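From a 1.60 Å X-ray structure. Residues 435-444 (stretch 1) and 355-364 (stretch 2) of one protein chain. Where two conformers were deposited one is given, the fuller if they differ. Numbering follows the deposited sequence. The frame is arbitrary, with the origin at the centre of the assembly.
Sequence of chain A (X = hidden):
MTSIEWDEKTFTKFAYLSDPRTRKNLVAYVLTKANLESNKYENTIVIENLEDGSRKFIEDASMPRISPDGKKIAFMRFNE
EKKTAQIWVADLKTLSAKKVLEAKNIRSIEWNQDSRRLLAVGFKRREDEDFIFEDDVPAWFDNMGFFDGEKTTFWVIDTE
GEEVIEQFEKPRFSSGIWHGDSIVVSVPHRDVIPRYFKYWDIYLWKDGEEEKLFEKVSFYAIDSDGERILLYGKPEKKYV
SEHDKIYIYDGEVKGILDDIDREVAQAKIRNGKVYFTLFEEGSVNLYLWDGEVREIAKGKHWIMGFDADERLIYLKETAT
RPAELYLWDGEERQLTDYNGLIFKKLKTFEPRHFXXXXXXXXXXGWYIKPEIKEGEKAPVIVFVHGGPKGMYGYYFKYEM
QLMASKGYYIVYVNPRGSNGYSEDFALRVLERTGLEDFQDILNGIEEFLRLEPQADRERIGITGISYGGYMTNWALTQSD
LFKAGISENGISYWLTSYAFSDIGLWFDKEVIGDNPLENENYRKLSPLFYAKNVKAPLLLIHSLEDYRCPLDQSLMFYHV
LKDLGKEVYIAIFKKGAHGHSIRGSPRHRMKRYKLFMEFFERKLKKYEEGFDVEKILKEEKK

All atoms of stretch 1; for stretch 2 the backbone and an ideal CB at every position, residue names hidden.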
# COMPACT_ATOMS: atom_id res chain seq x y z
N LEU A 435 32.56 -19.51 45.59
CA LEU A 435 33.33 -20.13 46.65
C LEU A 435 32.58 -21.36 47.15
O LEU A 435 32.57 -22.36 46.47
CB LEU A 435 33.69 -19.10 47.77
CG LEU A 435 34.45 -17.84 47.29
CD1 LEU A 435 34.80 -16.91 48.44
CD2 LEU A 435 35.72 -18.29 46.49
N GLU A 436 31.92 -21.28 48.29
CA GLU A 436 31.22 -22.50 48.80
C GLU A 436 30.11 -22.97 47.85
O GLU A 436 29.87 -24.18 47.72
CB GLU A 436 30.66 -22.27 50.20
CG GLU A 436 31.66 -22.12 51.32
CD GLU A 436 32.32 -20.75 51.34
OE1 GLU A 436 31.80 -19.69 50.89
OE2 GLU A 436 33.45 -20.69 51.84
N ASP A 437 29.38 -22.07 47.18
CA ASP A 437 28.32 -22.51 46.28
C ASP A 437 28.82 -23.38 45.15
O ASP A 437 28.21 -24.38 44.77
CB ASP A 437 27.36 -21.41 45.83
CG ASP A 437 28.00 -20.30 44.92
OD1 ASP A 437 29.23 -20.20 44.83
OD2 ASP A 437 27.22 -19.51 44.35
N PHE A 438 29.97 -23.02 44.56
CA PHE A 438 30.59 -23.84 43.57
C PHE A 438 31.03 -25.18 44.11
O PHE A 438 30.84 -26.19 43.49
CB PHE A 438 31.78 -23.10 42.97
CG PHE A 438 32.53 -23.91 41.89
CD1 PHE A 438 31.84 -24.44 40.81
CD2 PHE A 438 33.87 -24.07 41.96
CE1 PHE A 438 32.52 -25.19 39.81
CE2 PHE A 438 34.56 -24.79 41.01
CZ PHE A 438 33.89 -25.34 39.95
N GLN A 439 31.53 -25.18 45.33
CA GLN A 439 31.85 -26.43 46.02
C GLN A 439 30.65 -27.29 46.17
O GLN A 439 30.75 -28.54 46.07
CB GLN A 439 32.55 -26.15 47.38
CG GLN A 439 33.93 -25.45 47.19
CD GLN A 439 34.94 -26.22 46.29
OE1 GLN A 439 35.13 -27.42 46.46
NE2 GLN A 439 35.56 -25.52 45.31
N ASP A 440 29.50 -26.69 46.50
CA ASP A 440 28.25 -27.47 46.65
C ASP A 440 27.90 -28.18 45.34
O ASP A 440 27.50 -29.35 45.34
CB ASP A 440 27.06 -26.59 47.04
CG ASP A 440 27.17 -25.97 48.46
OD1 ASP A 440 27.90 -26.47 49.30
OD2 ASP A 440 26.54 -24.91 48.60
N ILE A 441 28.07 -27.50 44.22
CA ILE A 441 27.79 -28.06 42.88
C ILE A 441 28.76 -29.26 42.61
O ILE A 441 28.31 -30.37 42.34
CB ILE A 441 27.86 -26.99 41.80
CG1 ILE A 441 26.67 -26.03 41.99
CG2 ILE A 441 27.82 -27.67 40.41
CD1 ILE A 441 26.91 -24.72 41.17
N LEU A 442 30.06 -29.04 42.89
CA LEU A 442 31.02 -30.15 42.77
C LEU A 442 30.72 -31.35 43.65
O LEU A 442 30.78 -32.52 43.22
CB LEU A 442 32.44 -29.69 43.01
CG LEU A 442 32.97 -28.61 42.07
CD1 LEU A 442 34.36 -28.27 42.50
CD2 LEU A 442 32.98 -29.10 40.59
N ASN A 443 30.30 -31.07 44.88
CA ASN A 443 29.98 -32.16 45.81
C ASN A 443 28.70 -32.91 45.39
O ASN A 443 28.62 -34.13 45.58
CB ASN A 443 29.86 -31.59 47.25
CG ASN A 443 31.26 -31.30 47.85
OD1 ASN A 443 32.22 -32.01 47.54
ND2 ASN A 443 31.39 -30.28 48.69
N GLY A 444 27.74 -32.18 44.81
CA GLY A 444 26.55 -32.80 44.29
C GLY A 444 26.83 -33.71 43.13
O GLY A 444 26.32 -34.82 43.03
N UNK A 355 19.93 -36.57 48.48
CA UNK A 355 20.61 -35.67 49.38
C UNK A 355 22.12 -35.88 49.32
O UNK A 355 22.62 -37.01 49.02
CB UNK A 355 20.10 -35.86 50.81
N UNK A 356 22.86 -34.85 49.65
CA UNK A 356 24.32 -34.98 49.70
C UNK A 356 24.89 -34.00 50.70
O UNK A 356 24.29 -32.94 50.96
CB UNK A 356 24.94 -34.75 48.32
N UNK A 357 26.09 -34.30 51.17
CA UNK A 357 26.76 -33.41 52.10
C UNK A 357 27.72 -32.51 51.34
O UNK A 357 28.41 -32.91 50.43
CB UNK A 357 27.50 -34.20 53.18
N UNK A 358 27.79 -31.28 51.79
CA UNK A 358 28.75 -30.33 51.26
C UNK A 358 29.25 -29.42 52.35
O UNK A 358 28.55 -28.51 52.77
CB UNK A 358 28.13 -29.51 50.13
N UNK A 359 30.50 -29.64 52.72
CA UNK A 359 31.21 -28.80 53.72
C UNK A 359 30.41 -29.07 55.04
O UNK A 359 30.35 -30.23 55.50
CB UNK A 359 31.24 -27.32 53.33
N UNK A 360 29.72 -28.05 55.51
CA UNK A 360 28.92 -28.01 56.71
C UNK A 360 27.42 -28.26 56.52
O UNK A 360 26.72 -28.26 57.45
CB UNK A 360 29.12 -26.65 57.38
N UNK A 361 26.93 -28.53 55.29
CA UNK A 361 25.49 -28.60 55.07
C UNK A 361 25.14 -29.92 54.41
O UNK A 361 25.97 -30.57 53.86
CB UNK A 361 25.01 -27.43 54.22
N UNK A 362 23.87 -30.24 54.48
CA UNK A 362 23.24 -31.31 53.67
C UNK A 362 22.29 -30.65 52.69
O UNK A 362 21.52 -29.77 53.07
CB UNK A 362 22.50 -32.33 54.54
N UNK A 363 22.38 -30.97 51.38
CA UNK A 363 21.67 -30.22 50.32
C UNK A 363 20.87 -31.18 49.45
O UNK A 363 21.06 -32.43 49.48
CB UNK A 363 22.65 -29.42 49.46
N UNK A 364 19.96 -30.57 48.68
CA UNK A 364 19.16 -31.26 47.70
C UNK A 364 19.79 -31.24 46.31
O UNK A 364 20.23 -30.19 45.83
CB UNK A 364 17.76 -30.64 47.65

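At position 355 the backbone is extended (phi/psi -98/154) and nothing of the helix lies within 5.5 Å of the ideal CB; a polar chain would do. Arg-355 turns to its own hairpin and forms salt bridges to side chains at positions 362 and 364.

Position 356 points its CB toward the helix, 4.6 Å from Asn-443 O and 4.8 Å from Gly-444 CA. Because Gly-444 has no side chain, the helix surface there is low, and a flat or branched apolar group would suit. Phe-356 (chi1 67°, p) fills the space. Gly-444 CA sits 3.5 Å from the centroid of the Phe-356 ring and 12° off the ring normal, a CH-pi contact over the face. An ideal CB on Gly-444 would come within 3.0 Å of Phe-356 CZ, a clash.

Position 357 directs its CB away from the helix, leaving the residue type open. Lys-357 forms a salt bridge to the side chain at position 362.

Position 358 is the most restricted. Its CB points toward the helix, 3.2 Å from Asp-440 OD1 and 3.6 Å from Asn-443 ND2, so an acceptor and a donor converge where little volume remains. A small hydroxyl, serine or perhaps threonine, can answer both. Ser-358 does: its OG donates to Asp-440 OD1 at 2.6 Å and accepts from Asn-443 ND2 at 2.9 Å, with a nearly linear N-H...O angle of 174°.

Position 359 has positive phi (66/-112), as expected for the second residue of a type II' turn, where glycine is common. Its CB nevertheless points toward the helix, where the aliphatic parts of Glu-436 and Gln-439 offer an apolar surface. Ile-359 uses it: CD1 lies 3.7 Å from Glu-436 CG and 4.1 Å from Gln-439 CB.

Position 360, the third turn residue, has its CB sideways and no helix atom nearby; asparagine, aspartate or serine would fit. Asp-360 hydrogen-bonds elsewhere in the structure.

Positions 361 and 363 point toward the helix, but with no helix atom within 5.5 Å of either ideal CB, longer apolar chains are plausible. Leu-361 CD1 stops 5.3 Å from Asp-440 OD2, whereas Leu-363 CD1 arrives 3.3 Å from Asp-440 CG.

At 362 and 364 no stretch 1 atom lies within 5.5 Å of either ideal CB; polar or charged chains, among others, would do. Glu-362 and Asp-364 complete the salt bridges: Arg-355 NE to Glu-362 OE1 2.8 Å, Arg-355 NH1 to Asp-364 OD1 2.9 Å, and Lys-357 NZ to Glu-362 OE2 3.2 Å, whose hydrogen bond is weak.

Stretch 2 (355-364) RFKSIDLELD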
# COMPACT_ATOMS: atom_id res chain seq x y z
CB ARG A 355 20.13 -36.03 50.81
CG ARG A 355 18.68 -35.74 51.03
CD ARG A 355 18.37 -34.30 51.10
NE ARG A 355 18.74 -33.73 52.38
CZ ARG A 355 18.62 -32.45 52.73
NH1 ARG A 355 18.22 -31.52 51.89
NH2 ARG A 355 18.93 -32.09 53.98
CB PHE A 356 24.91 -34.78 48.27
CG PHE A 356 24.76 -33.39 47.67
CD1 PHE A 356 23.60 -33.02 46.95
CD2 PHE A 356 25.78 -32.47 47.79
CE1 PHE A 356 23.51 -31.73 46.44
CE2 PHE A 356 25.71 -31.20 47.21
CZ PHE A 356 24.57 -30.86 46.54
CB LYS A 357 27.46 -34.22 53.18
CG LYS A 357 26.50 -35.02 54.07
CD LYS A 357 27.25 -36.06 54.86
CE LYS A 357 26.27 -36.93 55.64
NZ LYS A 357 24.94 -36.85 54.96
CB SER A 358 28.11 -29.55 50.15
OG SER A 358 29.13 -28.72 49.56
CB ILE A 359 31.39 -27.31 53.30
CG1 ILE A 359 32.03 -27.20 51.89
CG2 ILE A 359 32.31 -26.57 54.35
CD1 ILE A 359 32.13 -25.75 51.41
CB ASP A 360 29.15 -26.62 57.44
CG ASP A 360 28.84 -25.38 56.57
OD1 ASP A 360 28.90 -25.46 55.33
OD2 ASP A 360 28.59 -24.30 57.15
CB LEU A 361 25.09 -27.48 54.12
CG LEU A 361 25.18 -26.02 54.62
CD1 LEU A 361 24.80 -25.00 53.57
CD2 LEU A 361 24.31 -25.94 55.90
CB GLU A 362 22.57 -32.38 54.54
CG GLU A 362 22.03 -33.57 53.72
CD GLU A 362 21.46 -34.71 54.57
OE1 GLU A 362 20.23 -34.94 54.48
OE2 GLU A 362 22.23 -35.22 55.40
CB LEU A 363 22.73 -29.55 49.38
CG LEU A 363 23.72 -28.58 50.02
CD1 LEU A 363 24.56 -27.90 48.90
CD2 LEU A 363 23.04 -27.54 50.77
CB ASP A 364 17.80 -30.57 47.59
CG ASP A 364 16.90 -30.84 48.83
OD1 ASP A 364 16.87 -31.93 49.39
OD2 ASP A 364 16.17 -29.88 49.14
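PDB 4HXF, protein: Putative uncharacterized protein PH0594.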